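Local structure of BH0493 protein (Bacillus halodurans C-125, 2QEE) at residues T301-E306 and G325-M330; W42-L47 and E119-K124. The protein binds zinc and is probably a metal-dependent enzyme of the amidohydrolase superfamily, with its substrate not established here. One frame throughout, in Å; residues are numbered along the deposited sequence.

Interaction 1 (T301-E306 and G325-M330)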
loop_
_atom_site.group_PDB
_atom_site.type_symbol
_atom_site.label_atom_id
_atom_site.label_comp_id
_atom_site.label_asym_id
_atom_site.label_seq_id
_atom_site.Cartn_x
_atom_site.Cartn_y
_atom_site.Cartn_z
ATOM N N THR C 301 -16.100 -2.808 7.520
ATOM C CA THR C 301 -15.394 -2.545 6.264
ATOM C C THR C 301 -14.824 -1.119 6.375
ATOM O O THR C 301 -15.440 -0.254 7.042
ATOM C CB THR C 301 -16.307 -2.746 5.032
ATOM O OG1 THR C 301 -15.515 -2.920 3.846
ATOM C CG2 THR C 301 -17.324 -1.591 4.794
ATOM N N MET C 302 -13.683 -0.869 5.713
ATOM C CA MET C 302 -13.031 0.448 5.881
ATOM C C MET C 302 -12.723 1.032 4.527
ATOM O O MET C 302 -12.510 0.300 3.562
ATOM C CB MET C 302 -11.770 0.406 6.742
ATOM C CG MET C 302 -12.087 -0.004 8.197
ATOM S SD MET C 302 -10.750 -0.009 9.330
ATOM C CE MET C 302 -10.769 1.811 9.746
ATOM N N LEU C 303 -12.708 2.359 4.469
ATOM C CA LEU C 303 -12.650 2.988 3.134
ATOM C C LEU C 303 -11.224 3.302 2.629
ATOM O O LEU C 303 -11.017 3.423 1.400
ATOM C CB LEU C 303 -13.485 4.281 3.135
ATOM C CG LEU C 303 -13.806 4.925 1.780
ATOM C CD1 LEU C 303 -14.501 4.020 0.758
ATOM C CD2 LEU C 303 -14.725 6.211 2.058
ATOM N N SER C 304 -10.315 3.540 3.559
ATOM C CA SER C 304 -8.922 3.947 3.168
ATOM C C SER C 304 -8.127 2.669 2.768
ATOM O O SER C 304 -8.107 1.685 3.516
ATOM C CB SER C 304 -8.241 4.681 4.340
ATOM O OG SER C 304 -6.849 4.911 4.046
ATOM N N ARG C 305 -7.331 2.783 1.680
ATOM C CA ARG C 305 -6.426 1.704 1.298
ATOM C C ARG C 305 -5.501 1.410 2.474
ATOM O O ARG C 305 -5.124 0.257 2.714
ATOM C CB ARG C 305 -5.574 2.125 0.079
ATOM C CG ARG C 305 -4.693 0.985 -0.432
ATOM C CD ARG C 305 -3.766 1.541 -1.541
ATOM N NE ARG C 305 -2.962 0.415 -2.030
ATOM C CZ ARG C 305 -1.776 0.542 -2.605
ATOM N NH1 ARG C 305 -1.253 1.760 -2.757
ATOM N NH2 ARG C 305 -1.170 -0.536 -3.095
ATOM N N GLU C 306 -5.129 2.467 3.210
ATOM C CA GLU C 306 -4.052 2.407 4.183
ATOM C C GLU C 306 -4.511 1.761 5.523
ATOM O O GLU C 306 -3.688 1.502 6.421
ATOM C CB GLU C 306 -3.461 3.799 4.436
ATOM C CG GLU C 306 -2.558 4.231 3.309
ATOM C CD GLU C 306 -3.281 4.433 1.984
ATOM O OE1 GLU C 306 -4.325 5.134 1.990
ATOM O OE2 GLU C 306 -2.710 3.995 0.939
ATOM N N GLY C 325 -15.861 -7.278 2.463
ATOM C CA GLY C 325 -16.010 -6.519 1.223
ATOM C C GLY C 325 -14.879 -5.519 0.956
ATOM O O GLY C 325 -13.998 -5.251 1.775
ATOM N N CYS C 326 -14.958 -4.972 -0.249
ATOM C CA CYS C 326 -14.052 -3.962 -0.680
ATOM C C CYS C 326 -14.916 -2.807 -1.056
ATOM O O CYS C 326 -15.461 -2.771 -2.141
ATOM C CB CYS C 326 -13.296 -4.500 -1.910
ATOM S SG CYS C 326 -12.394 -6.041 -1.605
ATOM N N TRP C 327 -15.019 -1.861 -0.130
ATOM C CA TRP C 327 -16.035 -0.843 -0.188
ATOM C C TRP C 327 -15.609 0.328 -1.074
ATOM O O TRP C 327 -14.547 0.932 -0.817
ATOM C CB TRP C 327 -16.204 -0.362 1.278
ATOM C CG TRP C 327 -17.284 0.634 1.539
ATOM C CD1 TRP C 327 -18.471 0.754 0.878
ATOM C CD2 TRP C 327 -17.283 1.649 2.564
ATOM N NE1 TRP C 327 -19.199 1.805 1.412
ATOM C CE2 TRP C 327 -18.502 2.363 2.445
ATOM C CE3 TRP C 327 -16.383 2.005 3.576
ATOM C CZ2 TRP C 327 -18.840 3.438 3.297
ATOM C CZ3 TRP C 327 -16.732 3.070 4.431
ATOM C CH2 TRP C 327 -17.934 3.768 4.276
ATOM N N TRP C 328 -16.449 0.639 -2.060
ATOM C CA TRP C 328 -16.484 1.950 -2.751
ATOM C C TRP C 328 -15.128 2.254 -3.433
ATOM O O TRP C 328 -14.782 1.666 -4.465
ATOM C CB TRP C 328 -16.829 3.010 -1.697
ATOM C CG TRP C 328 -17.265 4.332 -2.149
ATOM C CD1 TRP C 328 -17.246 4.870 -3.419
ATOM C CD2 TRP C 328 -17.865 5.315 -1.295
ATOM N NE1 TRP C 328 -17.802 6.159 -3.381
ATOM C CE2 TRP C 328 -18.182 6.431 -2.092
ATOM C CE3 TRP C 328 -18.149 5.351 0.073
ATOM C CZ2 TRP C 328 -18.765 7.587 -1.554
ATOM C CZ3 TRP C 328 -18.746 6.492 0.603
ATOM C CH2 TRP C 328 -19.046 7.591 -0.218
ATOM N N PHE C 329 -14.304 3.091 -2.822
ATOM C CA PHE C 329 -12.991 3.446 -3.453
ATOM C C PHE C 329 -11.969 2.281 -3.392
ATOM O O PHE C 329 -10.943 2.300 -4.059
ATOM C CB PHE C 329 -12.404 4.700 -2.842
ATOM C CG PHE C 329 -13.330 5.871 -2.919
ATOM C CD1 PHE C 329 -13.865 6.275 -4.121
ATOM C CD2 PHE C 329 -13.657 6.570 -1.746
ATOM C CE1 PHE C 329 -14.730 7.359 -4.148
ATOM C CE2 PHE C 329 -14.512 7.634 -1.771
ATOM C CZ PHE C 329 -15.047 8.030 -2.939
ATOM N N MET C 330 -12.327 1.244 -2.618
ATOM C CA MET C 330 -11.592 -0.022 -2.576
ATOM C C MET C 330 -12.102 -1.000 -3.655
ATOM O O MET C 330 -11.477 -2.049 -3.895
ATOM C CB MET C 330 -11.717 -0.740 -1.214
ATOM C CG MET C 330 -11.299 0.070 0.054
ATOM S SD MET C 330 -9.512 0.353 0.113
ATOM C CE MET C 330 -9.392 1.840 -0.865
HETATM O O HOH W 1 -13.655 -1.838 2.309
#
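L303 and W327 carry the contact. CB of L303 lies 3.7 Å from CZ3 of W327, and CD1 of L303 sits over one face of the indole, toward its rim. CG2 of T301 stands on the other side of the indole plane, obliquely and toward the rim, and the carbonyl carbon of M302 meets the ring edge. L303 CD1 also lies 3.5 Å from W328 CB and 3.7 Å from F329 CD2, so one methyl touches three aromatic residues. CG of L303 is anti to the backbone N (chi1 -167°), which brings it against the F329 ring. The bent chain of M330 places CE 3.2 Å from L303 O, a tight contact on a buried carbonyl oxygen that has no polar partner in the model.

A water donates to T301 OG1 at 2.6 Å and to M302 O at 2.7 Å, and accepts from W327 N at 2.8 Å. T301 OG1 also bonds to F324 O, and Q308 NE2 bonds to M302 O. Farther out, R305 makes salt bridges to E338 of its own chain and of the second subunit. W327 packs against D357, a zinc ligand, and its side chain comes within about 4 Å of the bound zinc. The contact joins the C-terminal ends of two parallel strands beside the zinc, consistent with the amidohydrolase beta/alpha barrel, where metals sit at that end.

Interaction 2 (W42-L47 and E119-K124)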
loop_
_atom_site.group_PDB
_atom_site.type_symbol
_atom_site.label_atom_id
_atom_site.label_comp_id
_atom_site.label_asym_id
_atom_site.label_seq_id
_atom_site.Cartn_x
_atom_site.Cartn_y
_atom_site.Cartn_z
ATOM N N TRP C 42 -33.517 0.882 -11.324
ATOM C CA TRP C 42 -33.060 -0.011 -12.394
ATOM C C TRP C 42 -33.184 0.582 -13.759
ATOM O O TRP C 42 -33.977 1.500 -13.963
ATOM C CB TRP C 42 -33.754 -1.362 -12.390
ATOM C CG TRP C 42 -35.283 -1.407 -12.578
ATOM C CD1 TRP C 42 -36.234 -1.167 -11.631
ATOM C CD2 TRP C 42 -35.983 -1.832 -13.758
ATOM N NE1 TRP C 42 -37.521 -1.378 -12.168
ATOM C CE2 TRP C 42 -37.384 -1.769 -13.473
ATOM C CE3 TRP C 42 -35.572 -2.232 -15.036
ATOM C CZ2 TRP C 42 -38.358 -2.140 -14.417
ATOM C CZ3 TRP C 42 -36.555 -2.556 -16.010
ATOM C CH2 TRP C 42 -37.935 -2.508 -15.678
ATOM N N ASP C 43 -32.399 0.009 -14.675
ATOM C CA ASP C 43 -32.274 0.320 -16.107
ATOM C C ASP C 43 -31.021 1.040 -16.503
ATOM O O ASP C 43 -30.296 1.542 -15.635
ATOM C CB ASP C 43 -33.537 0.956 -16.753
ATOM C CG ASP C 43 -33.663 2.459 -16.527
ATOM O OD1 ASP C 43 -32.692 3.194 -16.202
ATOM O OD2 ASP C 43 -34.815 2.933 -16.693
ATOM N N ILE C 44 -30.782 1.118 -17.804
ATOM C CA ILE C 44 -29.504 1.700 -18.331
ATOM C C ILE C 44 -29.310 3.183 -17.983
ATOM O O ILE C 44 -28.167 3.643 -17.784
ATOM C CB ILE C 44 -29.351 1.432 -19.831
ATOM C CG1 ILE C 44 -28.003 1.883 -20.406
ATOM C CG2 ILE C 44 -30.534 2.127 -20.618
ATOM C CD1 ILE C 44 -26.737 1.268 -19.739
ATOM N N ASP C 45 -30.385 3.976 -17.993
ATOM C CA ASP C 45 -30.274 5.362 -17.569
ATOM C C ASP C 45 -29.868 5.503 -16.112
ATOM O O ASP C 45 -29.077 6.394 -15.781
ATOM C CB ASP C 45 -31.610 6.083 -17.808
ATOM C CG ASP C 45 -31.864 6.365 -19.285
ATOM O OD1 ASP C 45 -30.952 6.256 -20.121
ATOM O OD2 ASP C 45 -33.000 6.730 -19.619
ATOM N N GLU C 46 -30.353 4.617 -15.246
ATOM C CA GLU C 46 -29.967 4.622 -13.846
ATOM C C GLU C 46 -28.487 4.145 -13.708
ATOM O O GLU C 46 -27.743 4.727 -12.952
ATOM C CB GLU C 46 -30.873 3.707 -13.084
ATOM C CG GLU C 46 -32.346 4.249 -13.043
ATOM C CD GLU C 46 -32.535 5.449 -12.123
ATOM O OE1 GLU C 46 -31.580 5.911 -11.425
ATOM O OE2 GLU C 46 -33.691 5.922 -12.073
ATOM N N LEU C 47 -28.123 3.096 -14.445
ATOM C CA LEU C 47 -26.706 2.640 -14.492
ATOM C C LEU C 47 -25.765 3.775 -14.858
ATOM O O LEU C 47 -24.772 4.008 -14.208
ATOM C CB LEU C 47 -26.494 1.499 -15.487
ATOM C CG LEU C 47 -27.011 0.132 -15.041
ATOM C CD1 LEU C 47 -26.901 -0.900 -16.200
ATOM C CD2 LEU C 47 -26.230 -0.362 -13.792
ATOM N N GLU C 119 -34.774 0.360 -25.066
ATOM C CA GLU C 119 -35.982 -0.420 -25.469
ATOM C C GLU C 119 -36.159 -1.713 -24.673
ATOM O O GLU C 119 -37.275 -2.115 -24.374
ATOM C CB GLU C 119 -35.993 -0.723 -26.970
ATOM C CG GLU C 119 -36.088 0.505 -27.896
ATOM C CD GLU C 119 -35.852 0.176 -29.389
ATOM O OE1 GLU C 119 -35.781 1.134 -30.192
ATOM O OE2 GLU C 119 -35.737 -1.015 -29.759
ATOM N N TYR C 120 -35.045 -2.355 -24.311
ATOM C CA TYR C 120 -35.072 -3.575 -23.549
ATOM C C TYR C 120 -35.811 -3.382 -22.242
ATOM O O TYR C 120 -36.624 -4.217 -21.829
ATOM C CB TYR C 120 -33.621 -4.070 -23.304
ATOM C CG TYR C 120 -33.514 -5.254 -22.346
ATOM C CD1 TYR C 120 -33.467 -6.568 -22.808
ATOM C CD2 TYR C 120 -33.457 -5.048 -20.971
ATOM C CE1 TYR C 120 -33.382 -7.658 -21.885
ATOM C CE2 TYR C 120 -33.378 -6.096 -20.070
ATOM C CZ TYR C 120 -33.315 -7.395 -20.542
ATOM O OH TYR C 120 -33.247 -8.384 -19.592
ATOM N N PHE C 121 -35.520 -2.285 -21.562
ATOM C CA PHE C 121 -36.024 -2.088 -20.191
ATOM C C PHE C 121 -37.471 -1.567 -20.178
ATOM O O PHE C 121 -38.207 -1.823 -19.219
ATOM C CB PHE C 121 -35.123 -1.104 -19.414
ATOM C CG PHE C 121 -33.669 -1.527 -19.357
ATOM C CD1 PHE C 121 -33.189 -2.295 -18.290
ATOM C CD2 PHE C 121 -32.787 -1.154 -20.365
ATOM C CE1 PHE C 121 -31.841 -2.690 -18.244
ATOM C CE2 PHE C 121 -31.434 -1.547 -20.328
ATOM C CZ PHE C 121 -30.953 -2.292 -19.278
ATOM N N ALA C 122 -37.821 -0.842 -21.239
ATOM C CA ALA C 122 -39.147 -0.228 -21.420
ATOM C C ALA C 122 -40.216 -1.298 -21.432
ATOM O O ALA C 122 -41.351 -1.043 -21.018
ATOM C CB ALA C 122 -39.203 0.569 -22.716
ATOM N N LYS C 123 -39.846 -2.503 -21.861
ATOM C CA LYS C 123 -40.814 -3.597 -21.946
ATOM C C LYS C 123 -40.872 -4.579 -20.778
ATOM O O LYS C 123 -41.398 -5.684 -20.941
ATOM C CB LYS C 123 -40.720 -4.345 -23.285
ATOM C CG LYS C 123 -39.360 -4.673 -23.805
ATOM C CD LYS C 123 -39.364 -4.363 -25.286
ATOM C CE LYS C 123 -38.709 -5.463 -26.096
ATOM N NZ LYS C 123 -38.354 -4.960 -27.465
ATOM N N LYS C 124 -40.386 -4.183 -19.603
ATOM C CA LYS C 124 -40.354 -5.109 -18.465
ATOM C C LYS C 124 -40.947 -4.485 -17.216
ATOM O O LYS C 124 -40.903 -3.267 -17.067
ATOM C CB LYS C 124 -38.888 -5.513 -18.152
ATOM C CG LYS C 124 -38.144 -6.150 -19.300
ATOM C CD LYS C 124 -36.804 -6.708 -18.844
ATOM C CE LYS C 124 -37.001 -8.032 -18.080
ATOM N NZ LYS C 124 -35.720 -8.794 -18.102
#
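D43 and F121 are the nearest backbone pair, with their CA atoms 6.0 Å apart, where the start of helix 44-48 meets the segment 119-124 on helix 114-122. D43 is the N-cap of its helix. Its OD1 accepts from E46 N at 2.9 Å, nearly in line with the C-O bond.

The F121 ring lies under this helix start. D43 CA makes a CH-pi contact 3.9 Å from the ring centroid, and I44 N lies over the ring centre. This buried nitrogen has no polar partner in the model. I44 CB reaches F121 CE2 at 3.7 Å, the two side chains crossing at about a right angle. Y120 CD2 covers the opposite face. An alanine in place of F121 would probably open a gap beneath D43 CA and I44 and leave Y120 CD2 without the ring it packs on.

W42 flanks F121, its CE3 at the edge of the phenyl ring. W42 NE1 is tied to S126 OG. At the far rim of the indole, CH2 lies 3.4 Å from K124 O, which meets the ring edge in its plane.

In the fold
From the N terminus, interaction 2 comes first. It closes a long loop of 71 residues, mostly helix, and ties helix 44-48 to helix 114-122. Interaction 1 opens much later and closes a short loop of 18 residues. That loop holds helix 308-317 and strand 321-323, so the contact joins two successive strand ends. The two are in series and neither nest nor cross. The centres of interactions 1 and 2 are about 30 Å apart, and the nearest atoms of interactions 1 and 2 about 13 Å apart. Interaction 1 lies beside the zinc site; interaction 2 belongs to the outer helices. The stretch from D357 to E362 comes near both, D357 at the zinc side and E362 bonding to D43 N.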